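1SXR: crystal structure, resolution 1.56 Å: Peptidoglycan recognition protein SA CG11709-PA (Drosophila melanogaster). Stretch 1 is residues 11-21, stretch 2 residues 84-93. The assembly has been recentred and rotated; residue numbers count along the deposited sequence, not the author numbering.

Stretch 1, residues 11-21: CPTIKLKRQWG
Stretch 2 84-93: GIVYEGTGWG

Two extended segments run parallel, with K15 paired to Y87 at 4.8 Å between CA atoms, and two nearly straight backbone hydrogen bonds fix that register: K15 N donates to V86 O at 2.9 Å (174°), and E88 N donates to K15 O at 2.9 Å (170°). K15 thus spends both its NH and its carbonyl on the two neighbours of Y87, the normal parallel arrangement. Phi/psi are -85/104 at K15, -99/121 at V86, -103/132 at Y87 and -67/124 at E88.

Past the last bridge, E88 accepts two further bonds, one on its side chain and one on its backbone carbonyl. Its side chain is stretched, chi1 and chi2 both t and chi3 46°, so that OE1 accepts from K17 N at 3.0 Å (162°), while its carbonyl O accepts from W20 NE1 at 2.8 Å, a more bent bond (140°) lying at the edge of the indole near its plane. E88 has the largest covered area of any residue here, 105 Å².

Beyond L16 (-70/163) the chain turns into a short, weakly bonded helix, with K17 at -47/-50 and R18 at -54/-38. Q19, chi1 m and chi2 t, folds back so that OE1 accepts from L16 N at 2.9 Å, bracing the turn from within. The helix closes in a Schellman motif at G21, whose 83/19 would jam a CB against the preceding carbonyl. W20 (chi1 p, chi2 -98°) sends its indole back to the strand. K17 curls, chi1 t and then chi2 and chi3 p, bringing CE to 3.3 Å from G89 O, and chi4, also p, places NZ; a water donates to G89 O at 3.0 Å and accepts a weak bond from K17 NZ at 3.3 Å.

Packing divides by sheet face. On one side I14 (m, t) and V86 (t) meet, I14 CG1 to V86 CG1 at 4.1 Å. P12 CB lies 4.3 Å from V86 CG2, and I14 CD1 reaches W92 NE1 at 4.0 Å. On the other, K15 CB is 4.0 Å from Y87 CD1, and in the lysine's aliphatic stem chi1, off-well at -91°, puts K15 CG 3.8 Å from I85 CG2; chi2 is p. Y87 (m, chi2 -87°) turns its edge toward the face of W20 in an offset edge-to-face pair, the centroids of the Y87 ring and the W20 five-membered ring 6.0 Å apart, planes at 82°.

G91 shows a local constraint: at 89/171 an ideal CB would jam against the preceding carbonyl and come within 2.8 Å of E88 OE2. The two stretches bury 575 Å² in all.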

ATOM      1  N   CYS A  11       4.082 -15.500   6.997  1.00 31.42           N
ATOM      2  CA  CYS A  11       2.837 -14.682   6.844  1.00 31.29           C
ATOM      3  C   CYS A  11       2.636 -13.740   8.036  1.00 30.58           C
ATOM      4  O   CYS A  11       2.427 -14.198   9.157  1.00 31.20           O
ATOM      5  CB  CYS A  11       1.607 -15.590   6.650  1.00 31.05           C
ATOM      6  SG  CYS A  11       1.254 -16.099   4.925  1.00 33.18           S
ATOM      7  N   PRO A  12       2.674 -12.424   7.806  1.00 29.49           N
ATOM      8  CA  PRO A  12       2.481 -11.468   8.899  1.00 28.56           C
ATOM      9  C   PRO A  12       1.027 -11.484   9.368  1.00 27.37           C
ATOM     10  O   PRO A  12       0.139 -11.833   8.597  1.00 27.11           O
ATOM     11  CB  PRO A  12       2.845 -10.119   8.265  1.00 28.85           C
ATOM     12  CG  PRO A  12       2.661 -10.294   6.795  1.00 29.51           C
ATOM     13  CD  PRO A  12       2.862 -11.756   6.502  1.00 29.63           C
ATOM     14  N   THR A  13       0.773 -11.126  10.620  1.00 26.34           N
ATOM     15  CA  THR A  13      -0.599 -11.074  11.091  1.00 26.19           C
ATOM     16  C   THR A  13      -1.160  -9.684  10.774  1.00 25.00           C
ATOM     17  O   THR A  13      -0.634  -8.684  11.235  1.00 26.01           O
ATOM     18  CB  THR A  13      -0.663 -11.388  12.605  1.00 27.48           C
ATOM     19  OG1 THR A  13      -1.977 -11.106  13.111  1.00 30.22           O
ATOM     20  CG2 THR A  13       0.257 -10.461  13.394  1.00 27.88           C
ATOM     21  N   ILE A  14      -2.209  -9.625   9.965  1.00 22.00           N
ATOM     22  CA  ILE A  14      -2.702  -8.325   9.499  1.00 20.12           C
ATOM     23  C   ILE A  14      -3.695  -7.741  10.486  1.00 19.33           C
ATOM     24  O   ILE A  14      -4.582  -8.436  10.986  1.00 18.95           O
ATOM     25  CB  ILE A  14      -3.334  -8.477   8.119  1.00 20.29           C
ATOM     26  CG1 ILE A  14      -2.261  -8.892   7.108  1.00 19.62           C
ATOM     27  CG2 ILE A  14      -3.985  -7.167   7.704  1.00 19.59           C
ATOM     28  CD1 ILE A  14      -2.816  -9.203   5.734  1.00 21.37           C
ATOM     29  N   LYS A  15      -3.530  -6.460  10.798  1.00 16.71           N
ATOM     30  CA  LYS A  15      -4.453  -5.801  11.702  1.00 16.47           C
ATOM     31  C   LYS A  15      -5.640  -5.326  10.877  1.00 15.81           C
ATOM     32  O   LYS A  15      -5.552  -4.339  10.129  1.00 14.68           O
ATOM     33  CB  LYS A  15      -3.773  -4.637  12.418  1.00 16.26           C
ATOM     34  CG  LYS A  15      -3.125  -4.999  13.761  1.00 21.50           C
ATOM     35  CD  LYS A  15      -2.333  -6.277  13.659  1.00 25.27           C
ATOM     36  CE  LYS A  15      -1.513  -6.544  14.904  1.00 28.62           C
ATOM     37  NZ  LYS A  15      -0.371  -7.460  14.552  1.00 29.83           N
ATOM     38  N   LEU A  16      -6.744  -6.052  10.997  1.00 14.82           N
ATOM     39  CA  LEU A  16      -7.930  -5.766  10.202  1.00 14.72           C
ATOM     40  C   LEU A  16      -8.611  -4.468  10.609  1.00 14.64           C
ATOM     41  O   LEU A  16      -8.362  -3.920  11.671  1.00 12.89           O
ATOM     42  CB  LEU A  16      -8.924  -6.921  10.301  1.00 16.60           C
ATOM     43  CG  LEU A  16      -8.331  -8.276   9.917  1.00 15.49           C
ATOM     44  CD1 LEU A  16      -9.369  -9.384  10.173  1.00 18.60           C
ATOM     45  CD2 LEU A  16      -7.854  -8.286   8.475  1.00 17.20           C
ATOM     46  N   LYS A  17      -9.470  -3.973   9.724  1.00 14.06           N
ATOM     47  CA  LYS A  17     -10.130  -2.675   9.885  1.00 15.99           C
ATOM     48  C   LYS A  17     -10.718  -2.508  11.300  1.00 15.95           C
ATOM     49  O   LYS A  17     -10.460  -1.514  11.976  1.00 17.14           O
ATOM     50  CB  LYS A  17     -11.204  -2.548   8.782  1.00 15.65           C
ATOM     51  CG  LYS A  17     -11.889  -1.215   8.630  1.00 20.33           C
ATOM     52  CD  LYS A  17     -11.072  -0.197   7.878  1.00 21.44           C
ATOM     53  CE  LYS A  17     -10.990  -0.487   6.386  1.00 18.63           C
ATOM     54  NZ  LYS A  17     -12.343  -0.647   5.723  1.00 20.85           N
ATOM     55  N   ARG A  18     -11.477  -3.499  11.769  1.00 16.32           N
ATOM     56  CA  ARG A  18     -12.038  -3.497  13.137  1.00 17.69           C
ATOM     57  C   ARG A  18     -10.993  -3.306  14.238  1.00 16.37           C
ATOM     58  O   ARG A  18     -11.244  -2.625  15.246  1.00 17.31           O
ATOM     59  CB  ARG A  18     -12.774  -4.825  13.374  1.00 18.56           C
ATOM     60  CG  ARG A  18     -12.787  -5.323  14.826  0.50 19.19           C
ATOM     61  CD  ARG A  18     -13.383  -6.725  15.022  0.50 20.14           C
ATOM     62  NE  ARG A  18     -14.643  -6.852  14.293  0.50 22.46           N
ATOM     63  CZ  ARG A  18     -15.262  -8.000  14.019  0.50 24.24           C
ATOM     64  NH1 ARG A  18     -14.753  -9.160  14.421  0.50 25.21           N
ATOM     65  NH2 ARG A  18     -16.397  -7.983  13.336  0.50 24.88           N
ATOM     66  N   GLN A  19      -9.832  -3.910  14.053  1.00 15.56           N
ATOM     67  CA  GLN A  19      -8.805  -3.884  15.071  1.00 14.97           C
ATOM     68  C   GLN A  19      -8.173  -2.517  15.217  1.00 13.91           C
ATOM     69  O   GLN A  19      -7.628  -2.214  16.264  1.00 13.85           O
ATOM     70  CB  GLN A  19      -7.733  -4.924  14.773  1.00 14.92           C
ATOM     71  CG  GLN A  19      -8.242  -6.356  14.809  1.00 18.63           C
ATOM     72  CD  GLN A  19      -7.132  -7.327  14.517  1.00 23.28           C
ATOM     73  OE1 GLN A  19      -6.939  -7.730  13.374  1.00 23.58           O
ATOM     74  NE2 GLN A  19      -6.379  -7.700  15.558  1.00 25.88           N
ATOM     75  N   TRP A  20      -8.226  -1.703  14.161  1.00 12.18           N
ATOM     76  CA  TRP A  20      -7.774  -0.306  14.296  1.00 12.47           C
ATOM     77  C   TRP A  20      -8.888   0.713  14.368  1.00 12.48           C
ATOM     78  O   TRP A  20      -8.643   1.928  14.395  1.00 12.02           O
ATOM     79  CB  TRP A  20      -6.693   0.097  13.278  1.00 12.09           C
ATOM     80  CG  TRP A  20      -6.978  -0.055  11.796  1.00  9.99           C
ATOM     81  CD1 TRP A  20      -6.602  -1.090  10.990  1.00  9.39           C
ATOM     82  CD2 TRP A  20      -7.574   0.929  10.912  1.00 10.42           C
ATOM     83  NE1 TRP A  20      -6.968  -0.846   9.682  1.00 10.50           N
ATOM     84  CE2 TRP A  20      -7.554   0.386   9.605  1.00 10.56           C
ATOM     85  CE3 TRP A  20      -8.144   2.202  11.098  1.00  9.67           C
ATOM     86  CZ2 TRP A  20      -8.083   1.073   8.485  1.00  9.49           C
ATOM     87  CZ3 TRP A  20      -8.677   2.881   9.973  1.00 10.20           C
ATOM     88  CH2 TRP A  20      -8.643   2.310   8.699  1.00 11.14           C
ATOM     89  N   GLY A  21     -10.125   0.241  14.432  1.00 12.64           N
ATOM     90  CA  GLY A  21     -11.247   1.165  14.612  1.00 13.48           C
ATOM     91  C   GLY A  21     -11.733   1.797  13.318  1.00 13.86           C
ATOM     92  O   GLY A  21     -12.390   2.848  13.321  1.00 15.98           O
ATOM     93  N   GLY A  84       6.479  -2.345  12.195  1.00 17.01           N
ATOM     94  CA  GLY A  84       6.343  -3.475  11.292  1.00 16.53           C
ATOM     95  C   GLY A  84       4.957  -4.088  11.270  1.00 15.71           C
ATOM     96  O   GLY A  84       4.769  -5.153  10.664  1.00 17.35           O
ATOM     97  N   ILE A  85       3.985  -3.432  11.903  1.00 14.84           N
ATOM     98  CA  ILE A  85       2.600  -3.887  11.823  1.00 14.07           C
ATOM     99  C   ILE A  85       2.038  -3.574  10.445  1.00 13.43           C
ATOM    100  O   ILE A  85       2.237  -2.472   9.900  1.00 13.23           O
ATOM    101  CB  ILE A  85       1.736  -3.229  12.883  1.00 14.02           C
ATOM    102  CG1 ILE A  85       2.181  -3.673  14.272  1.00 17.22           C
ATOM    103  CG2 ILE A  85       0.237  -3.539  12.658  1.00 15.02           C
ATOM    104  CD1 ILE A  85       1.418  -2.982  15.353  1.00 18.08           C
ATOM    105  N   VAL A  86       1.332  -4.551   9.894  1.00 12.84           N
ATOM    106  CA  VAL A  86       0.638  -4.374   8.630  1.00 12.17           C
ATOM    107  C   VAL A  86      -0.815  -4.085   8.932  1.00 11.95           C
ATOM    108  O   VAL A  86      -1.480  -4.885   9.587  1.00 11.86           O
ATOM    109  CB  VAL A  86       0.744  -5.639   7.759  1.00 12.32           C
ATOM    110  CG1 VAL A  86      -0.100  -5.488   6.490  1.00 13.46           C
ATOM    111  CG2 VAL A  86       2.223  -5.924   7.400  1.00 13.03           C
ATOM    112  N   TYR A  87      -1.308  -2.927   8.474  1.00 10.51           N
ATOM    113  CA  TYR A  87      -2.696  -2.533   8.723  1.00 10.41           C
ATOM    114  C   TYR A  87      -3.509  -2.754   7.442  1.00 10.52           C
ATOM    115  O   TYR A  87      -3.067  -2.382   6.349  1.00 10.53           O
ATOM    116  CB  TYR A  87      -2.769  -1.048   9.110  1.00 10.20           C
ATOM    117  CG  TYR A  87      -1.982  -0.743  10.354  1.00 10.33           C
ATOM    118  CD1 TYR A  87      -2.571  -0.890  11.617  1.00 11.87           C
ATOM    119  CD2 TYR A  87      -0.647  -0.346  10.272  1.00  9.50           C
ATOM    120  CE1 TYR A  87      -1.846  -0.613  12.790  1.00 12.07           C
ATOM    121  CE2 TYR A  87       0.081  -0.061  11.436  1.00 11.48           C
ATOM    122  CZ  TYR A  87      -0.522  -0.205  12.671  1.00 12.58           C
ATOM    123  OH  TYR A  87       0.220   0.069  13.795  1.00 13.77           O
ATOM    124  N   GLU A  88      -4.663  -3.405   7.569  1.00 11.26           N
ATOM    125  CA  GLU A  88      -5.574  -3.504   6.433  1.00 12.42           C
ATOM    126  C   GLU A  88      -6.143  -2.135   6.074  1.00 12.46           C
ATOM    127  O   GLU A  88      -6.727  -1.454   6.928  1.00 12.12           O
ATOM    128  CB  GLU A  88      -6.730  -4.443   6.786  1.00 12.07           C
ATOM    129  CG  GLU A  88      -7.726  -4.631   5.633  1.00 13.04           C
ATOM    130  CD  GLU A  88      -8.902  -5.546   5.987  1.00 14.58           C
ATOM    131  OE1 GLU A  88      -9.508  -5.397   7.079  1.00 15.94           O
ATOM    132  OE2 GLU A  88      -9.220  -6.417   5.144  1.00 17.22           O
ATOM    133  N   GLY A  89      -5.969  -1.726   4.817  1.00 11.96           N
ATOM    134  CA  GLY A  89      -6.671  -0.554   4.300  1.00 13.16           C
ATOM    135  C   GLY A  89      -7.877  -1.058   3.543  1.00 13.05           C
ATOM    136  O   GLY A  89      -8.838  -1.606   4.118  1.00 13.71           O
ATOM    137  N   THR A  90      -7.823  -0.897   2.232  1.00 12.43           N
ATOM    138  CA  THR A  90      -8.815  -1.473   1.366  1.00 12.89           C
ATOM    139  C   THR A  90      -8.830  -3.003   1.450  1.00 13.02           C
ATOM    140  O   THR A  90      -9.875  -3.624   1.309  1.00 13.40           O
ATOM    141  CB  THR A  90      -8.555  -0.945  -0.047  1.00 13.16           C
ATOM    142  OG1 THR A  90      -9.117   0.379  -0.171  1.00 12.02           O
ATOM    143  CG2 THR A  90      -9.307  -1.759  -1.058  1.00 15.09           C
ATOM    144  N   GLY A  91      -7.672  -3.605   1.718  1.00 12.83           N
ATOM    145  CA  GLY A  91      -7.565  -5.066   1.874  1.00 12.49           C
ATOM    146  C   GLY A  91      -7.301  -5.873   0.615  1.00 12.85           C
ATOM    147  O   GLY A  91      -7.329  -5.346  -0.494  1.00 12.90           O
ATOM    148  N   TRP A  92      -7.020  -7.167   0.771  1.00 12.33           N
ATOM    149  CA  TRP A  92      -6.748  -7.996  -0.408  1.00 12.64           C
ATOM    150  C   TRP A  92      -7.952  -8.102  -1.331  1.00 12.17           C
ATOM    151  O   TRP A  92      -9.086  -8.299  -0.871  1.00 13.16           O
ATOM    152  CB  TRP A  92      -6.412  -9.441  -0.014  1.00 12.90           C
ATOM    153  CG  TRP A  92      -5.058  -9.708   0.543  1.00 12.56           C
ATOM    154  CD1 TRP A  92      -4.784 -10.274   1.761  1.00 13.59           C
ATOM    155  CD2 TRP A  92      -3.775  -9.442  -0.073  1.00 11.33           C
ATOM    156  NE1 TRP A  92      -3.421 -10.375   1.937  1.00 13.68           N
ATOM    157  CE2 TRP A  92      -2.781  -9.892   0.829  1.00 14.48           C
ATOM    158  CE3 TRP A  92      -3.366  -8.930  -1.310  1.00 10.44           C
ATOM    159  CZ2 TRP A  92      -1.420  -9.796   0.558  1.00 13.13           C
ATOM    160  CZ3 TRP A  92      -1.997  -8.837  -1.581  1.00 13.00           C
ATOM    161  CH2 TRP A  92      -1.043  -9.262  -0.638  1.00 13.19           C
ATOM    162  N   GLY A  93      -7.691  -8.033  -2.634  1.00 12.17           N
ATOM    163  CA  GLY A  93      -8.707  -8.379  -3.641  1.00 12.50           C
ATOM    164  C   GLY A  93      -9.790  -7.349  -3.862  1.00 12.43           C
ATOM    165  O   GLY A  93     -10.805  -7.634  -4.516  1.00 13.06           O
TER
HETATM  166  O   HOH W   1     -11.126  -3.468   4.465  1.00 34.04           O